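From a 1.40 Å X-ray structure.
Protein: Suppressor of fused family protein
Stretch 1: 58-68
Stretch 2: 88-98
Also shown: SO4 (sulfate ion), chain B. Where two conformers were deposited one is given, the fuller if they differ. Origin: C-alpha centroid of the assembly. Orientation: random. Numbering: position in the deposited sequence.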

# COMPACT_ATOMS: atom_id res chain seq x y z
N GLY A 58 -5.50 -4.68 10.28
CA GLY A 58 -6.28 -5.87 10.60
C GLY A 58 -5.79 -7.10 9.84
O GLY A 58 -5.92 -8.24 10.29
N ILE A 59 -5.20 -6.88 8.67
CA ILE A 59 -4.68 -7.97 7.83
C ILE A 59 -3.54 -8.67 8.56
O ILE A 59 -3.36 -9.87 8.45
N GLY A 60 -2.79 -7.90 9.35
CA GLY A 60 -1.59 -8.44 9.99
C GLY A 60 -1.85 -9.50 11.04
O GLY A 60 -1.00 -10.33 11.30
N GLN A 61 -3.06 -9.54 11.58
CA GLN A 61 -3.39 -10.58 12.55
C GLN A 61 -3.43 -11.98 11.91
O GLN A 61 -3.27 -12.97 12.63
N PHE A 62 -3.65 -12.06 10.61
CA PHE A 62 -3.69 -13.34 9.91
C PHE A 62 -2.49 -13.53 8.99
O PHE A 62 -2.00 -14.64 8.86
N LEU A 63 -2.01 -12.45 8.36
CA LEU A 63 -0.98 -12.52 7.31
C LEU A 63 0.43 -12.18 7.82
O LEU A 63 1.43 -12.54 7.18
N GLY A 64 0.51 -11.43 8.92
CA GLY A 64 1.79 -10.97 9.43
C GLY A 64 2.32 -9.64 8.86
O GLY A 64 3.42 -9.19 9.19
N GLN A 65 1.50 -9.02 8.00
CA GLN A 65 1.85 -7.73 7.42
C GLN A 65 0.57 -6.92 7.13
O GLN A 65 -0.51 -7.48 6.94
N GLU A 66 0.78 -5.61 7.12
CA GLU A 66 -0.16 -4.61 6.62
C GLU A 66 0.44 -3.96 5.38
O GLU A 66 1.61 -4.18 5.06
N PHE A 67 -0.38 -3.14 4.72
CA PHE A 67 -0.00 -2.52 3.45
C PHE A 67 -0.31 -1.02 3.49
O PHE A 67 -1.28 -0.59 4.14
N PHE A 68 0.46 -0.20 2.77
CA PHE A 68 0.15 1.21 2.68
C PHE A 68 0.37 1.76 1.28
O PHE A 68 1.19 1.26 0.51
N ALA A 88 -9.28 -9.84 -0.42
CA ALA A 88 -8.44 -10.67 -1.30
C ALA A 88 -7.34 -11.39 -0.54
O ALA A 88 -7.04 -12.58 -0.77
N SER A 89 -6.74 -10.69 0.42
CA SER A 89 -5.61 -11.26 1.16
C SER A 89 -6.06 -12.39 2.09
O SER A 89 -5.26 -13.29 2.39
N MSE A 90 -7.30 -12.33 2.59
CA MSE A 90 -7.85 -13.41 3.42
C MSE A 90 -8.12 -14.66 2.59
O MSE A 90 -7.97 -15.79 3.07
N HIS A 91 -8.48 -14.48 1.32
CA HIS A 91 -8.76 -15.61 0.41
C HIS A 91 -7.52 -16.19 -0.25
O HIS A 91 -7.41 -17.41 -0.46
N TYR A 92 -6.57 -15.31 -0.55
CA TYR A 92 -5.39 -15.64 -1.35
C TYR A 92 -4.10 -15.12 -0.70
O TYR A 92 -3.38 -14.31 -1.31
N PRO A 93 -3.83 -15.56 0.54
CA PRO A 93 -2.65 -14.99 1.24
C PRO A 93 -1.32 -15.14 0.50
O PRO A 93 -0.43 -14.29 0.63
N ASP A 94 -1.13 -16.21 -0.27
CA ASP A 94 0.12 -16.39 -1.00
C ASP A 94 0.36 -15.27 -2.00
O ASP A 94 1.51 -15.03 -2.40
N GLN A 95 -0.71 -14.59 -2.43
CA GLN A 95 -0.54 -13.52 -3.42
C GLN A 95 -0.24 -12.17 -2.77
O GLN A 95 -0.02 -11.18 -3.47
N PHE A 96 -0.20 -12.15 -1.44
CA PHE A 96 0.01 -10.87 -0.74
C PHE A 96 1.30 -10.90 0.07
O PHE A 96 1.36 -10.58 1.24
N GLN A 97 2.35 -11.28 -0.63
CA GLN A 97 3.67 -11.40 -0.06
C GLN A 97 4.62 -10.45 -0.77
O GLN A 97 4.34 -10.03 -1.90
N LEU A 98 5.75 -10.11 -0.12
CA LEU A 98 6.77 -9.30 -0.79
C LEU A 98 7.09 -9.85 -2.16
O LEU A 98 7.30 -11.07 -2.31

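The two stretches bury 405 Å² between them, both sides summed, and the register of nearest CA atoms runs the same way along both: Ile-59 CA lies 7.5 Å from Ser-89 CA, Leu-63 CA 6.8 Å from Pro-93 CA, and Gln-65 CA 8.5 Å from Gln-97 CA.

Gly-58 has phi/psi of 143/-28, where a CB would be jammed against the preceding carbonyl O, so the backbone itself calls for glycine. Its N donates to Glu-66 OE2 at 2.8 Å. Ile-59 (chi1 m, chi2 t) sets its CA-to-CB bond sideways, yet its CG2 reaches Ser-89 OG at 3.6 Å and CE of selenomethionine Met-90 at 3.7 Å. Gly-60 N also donates to Glu-66 OE2, at 2.8 Å; an ideal CB here would come within 3.0 Å of that same Glu-66 OE2. Gln-61 (m, t) takes no part in the contact: its NE2 donates to sulfate O2 at 2.9 Å and 169°, and the ion probably comes from the crystallisation liquor.

Phe-62 (chi1 m) points toward stretch 2, with its CB 3.7 Å from Met-90 SE. The selenium is 4.4 Å from the centroid of the Phe-62 ring and 41° off the normal, an oblique sulfur-aromatic type of approach. Met-90 (m, m, chi3 98°) leaves its backbone sideways, but its end comes nearer.

Leu-63 (t, p) points toward stretch 2 and has 70 Å² covered. CD1 packs on Pro-93 CB at 3.5 Å and approaches Gln-97 NE2 at 3.8 Å, while CD2 lies 3.8 Å from Phe-96 CB and 4.3 Å from Ser-89 CB. Its carbonyl is bridged by water 1, which donates to Leu-63 O at 2.7 Å and accepts from Gln-97 NE2 at 2.9 Å. Gly-64 then leaves the helix with positive phi.

Gln-65 (chi1 p, chi2 -108°, between wells) supplies both direct hydrogen bonds across the interface. Its NE2 donates to Phe-96 O at 2.9 Å and 147°, and to Gln-97 OE1 at 3.0 Å and 155°. Gln-97 (m, m) starts away from stretch 1, but its end turns back; besides the water, its NE2 donates to Pro-93 O at 3.0 Å, a bond that helps orient the amide for Gln-65.

Glu-66 (m, m) is turned to its own stretch, accepting the bonds described above. Phe-67 (chi1 m) points toward stretch 2: CZ meets Phe-96 CB at 4.0 Å, and Phe-96 O lies 3.6 Å from CZ at the ring edge. Phe-96 (chi1 m) also points inward. Phe-68 (chi1 p) is out of reach.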

# COMPACT_ATOMS: atom_id res chain seq x y z
CB ILE A 59 -4.22 -7.43 6.42
CG1 ILE A 59 -5.40 -6.82 5.64
CG2 ILE A 59 -3.46 -8.53 5.66
CD1 ILE A 59 -5.06 -6.02 4.43
CB GLN A 61 -4.71 -10.26 13.25
CG GLN A 61 -4.70 -9.00 14.08
CD GLN A 61 -5.87 -8.94 15.04
OE1 GLN A 61 -7.03 -8.70 14.65
NE2 GLN A 61 -5.57 -9.22 16.34
CB PHE A 62 -5.01 -13.46 9.13
CG PHE A 62 -6.22 -13.41 10.03
CD1 PHE A 62 -6.72 -14.58 10.60
CD2 PHE A 62 -6.85 -12.18 10.34
CE1 PHE A 62 -7.82 -14.53 11.45
CE2 PHE A 62 -7.94 -12.13 11.23
CZ PHE A 62 -8.43 -13.33 11.76
CB LEU A 63 -1.37 -11.54 6.19
CG LEU A 63 -0.77 -11.69 4.83
CD1 LEU A 63 -1.28 -13.00 4.24
CD2 LEU A 63 -1.11 -10.50 3.92
CB GLN A 65 2.72 -7.84 6.16
CG GLN A 65 2.14 -8.81 5.12
CD GLN A 65 2.89 -10.11 4.98
OE1 GLN A 65 3.64 -10.49 5.88
NE2 GLN A 65 2.64 -10.82 3.88
CB GLU A 66 -0.39 -3.53 7.67
CG GLU A 66 -0.96 -4.00 8.99
CD GLU A 66 -2.36 -4.58 9.01
OE1 GLU A 66 -3.07 -4.49 7.98
OE2 GLU A 66 -2.74 -5.15 10.08
CB PHE A 67 -0.77 -3.17 2.30
CG PHE A 67 -0.52 -4.65 2.18
CD1 PHE A 67 0.66 -5.11 1.59
CD2 PHE A 67 -1.35 -5.57 2.78
CE1 PHE A 67 0.92 -6.45 1.53
CE2 PHE A 67 -1.05 -6.93 2.75
CZ PHE A 67 0.08 -7.36 2.13
CB PHE A 68 0.94 2.05 3.72
CG PHE A 68 2.40 2.04 3.54
CD1 PHE A 68 3.01 3.01 2.74
CD2 PHE A 68 3.20 1.13 4.19
CE1 PHE A 68 4.38 3.01 2.54
CE2 PHE A 68 4.57 1.15 4.01
CZ PHE A 68 5.17 2.08 3.18
CB ALA A 88 -7.86 -9.84 -2.42
CB SER A 89 -4.86 -10.17 1.93
OG SER A 89 -5.64 -9.71 3.00
CB MSE A 90 -9.12 -12.97 4.15
CG MSE A 90 -8.90 -11.93 5.27
SE MSE A 90 -7.52 -12.30 6.63
CE MSE A 90 -5.98 -11.26 5.96
CB HIS A 91 -9.77 -15.20 -0.64
CG HIS A 91 -11.15 -15.10 -0.10
ND1 HIS A 91 -11.95 -14.01 -0.31
CD2 HIS A 91 -11.86 -15.94 0.69
CE1 HIS A 91 -13.13 -14.21 0.24
NE2 HIS A 91 -13.09 -15.36 0.89
CB TYR A 92 -5.54 -15.10 -2.77
CG TYR A 92 -6.81 -15.51 -3.46
CD1 TYR A 92 -7.01 -16.84 -3.87
CD2 TYR A 92 -7.84 -14.62 -3.63
CE1 TYR A 92 -8.20 -17.22 -4.49
CE2 TYR A 92 -9.03 -14.98 -4.23
CZ TYR A 92 -9.21 -16.28 -4.65
OH TYR A 92 -10.41 -16.63 -5.26
CB PRO A 93 -2.65 -15.73 2.58
CG PRO A 93 -3.39 -17.02 2.27
CD PRO A 93 -4.49 -16.60 1.34
CB ASP A 94 0.17 -17.75 -1.75
CG ASP A 94 0.15 -18.95 -0.83
OD1 ASP A 94 0.19 -18.83 0.40
OD2 ASP A 94 0.09 -20.07 -1.38
CB GLN A 95 -1.76 -13.40 -4.32
CG GLN A 95 -2.01 -14.67 -5.13
CD GLN A 95 -0.79 -15.18 -5.84
OE1 GLN A 95 -0.09 -14.42 -6.52
NE2 GLN A 95 -0.49 -16.46 -5.66
CB PHE A 96 -1.24 -10.52 0.09
CG PHE A 96 -2.34 -10.04 -0.77
CD1 PHE A 96 -3.19 -10.91 -1.40
CD2 PHE A 96 -2.45 -8.69 -1.03
CE1 PHE A 96 -4.18 -10.45 -2.25
CE2 PHE A 96 -3.40 -8.20 -1.86
CZ PHE A 96 -4.25 -9.07 -2.51
CB GLN A 97 4.15 -12.86 -0.18
CG GLN A 97 3.25 -13.87 0.46
CD GLN A 97 3.08 -13.69 1.96
OE1 GLN A 97 3.99 -13.20 2.67
NE2 GLN A 97 1.93 -14.07 2.45
CB LEU A 98 8.10 -9.26 -0.04
CG LEU A 98 8.26 -8.25 1.03
CD1 LEU A 98 9.56 -8.57 1.77
CD2 LEU A 98 8.22 -6.82 0.52
S SO4 B . -7.52 -7.94 19.33
O1 SO4 B . -7.57 -6.57 18.81
O2 SO4 B . -7.73 -8.91 18.27
O3 SO4 B . -6.21 -8.13 19.97
O4 SO4 B . -8.56 -8.12 20.36
O HOH W 1 1.87 -14.42 5.28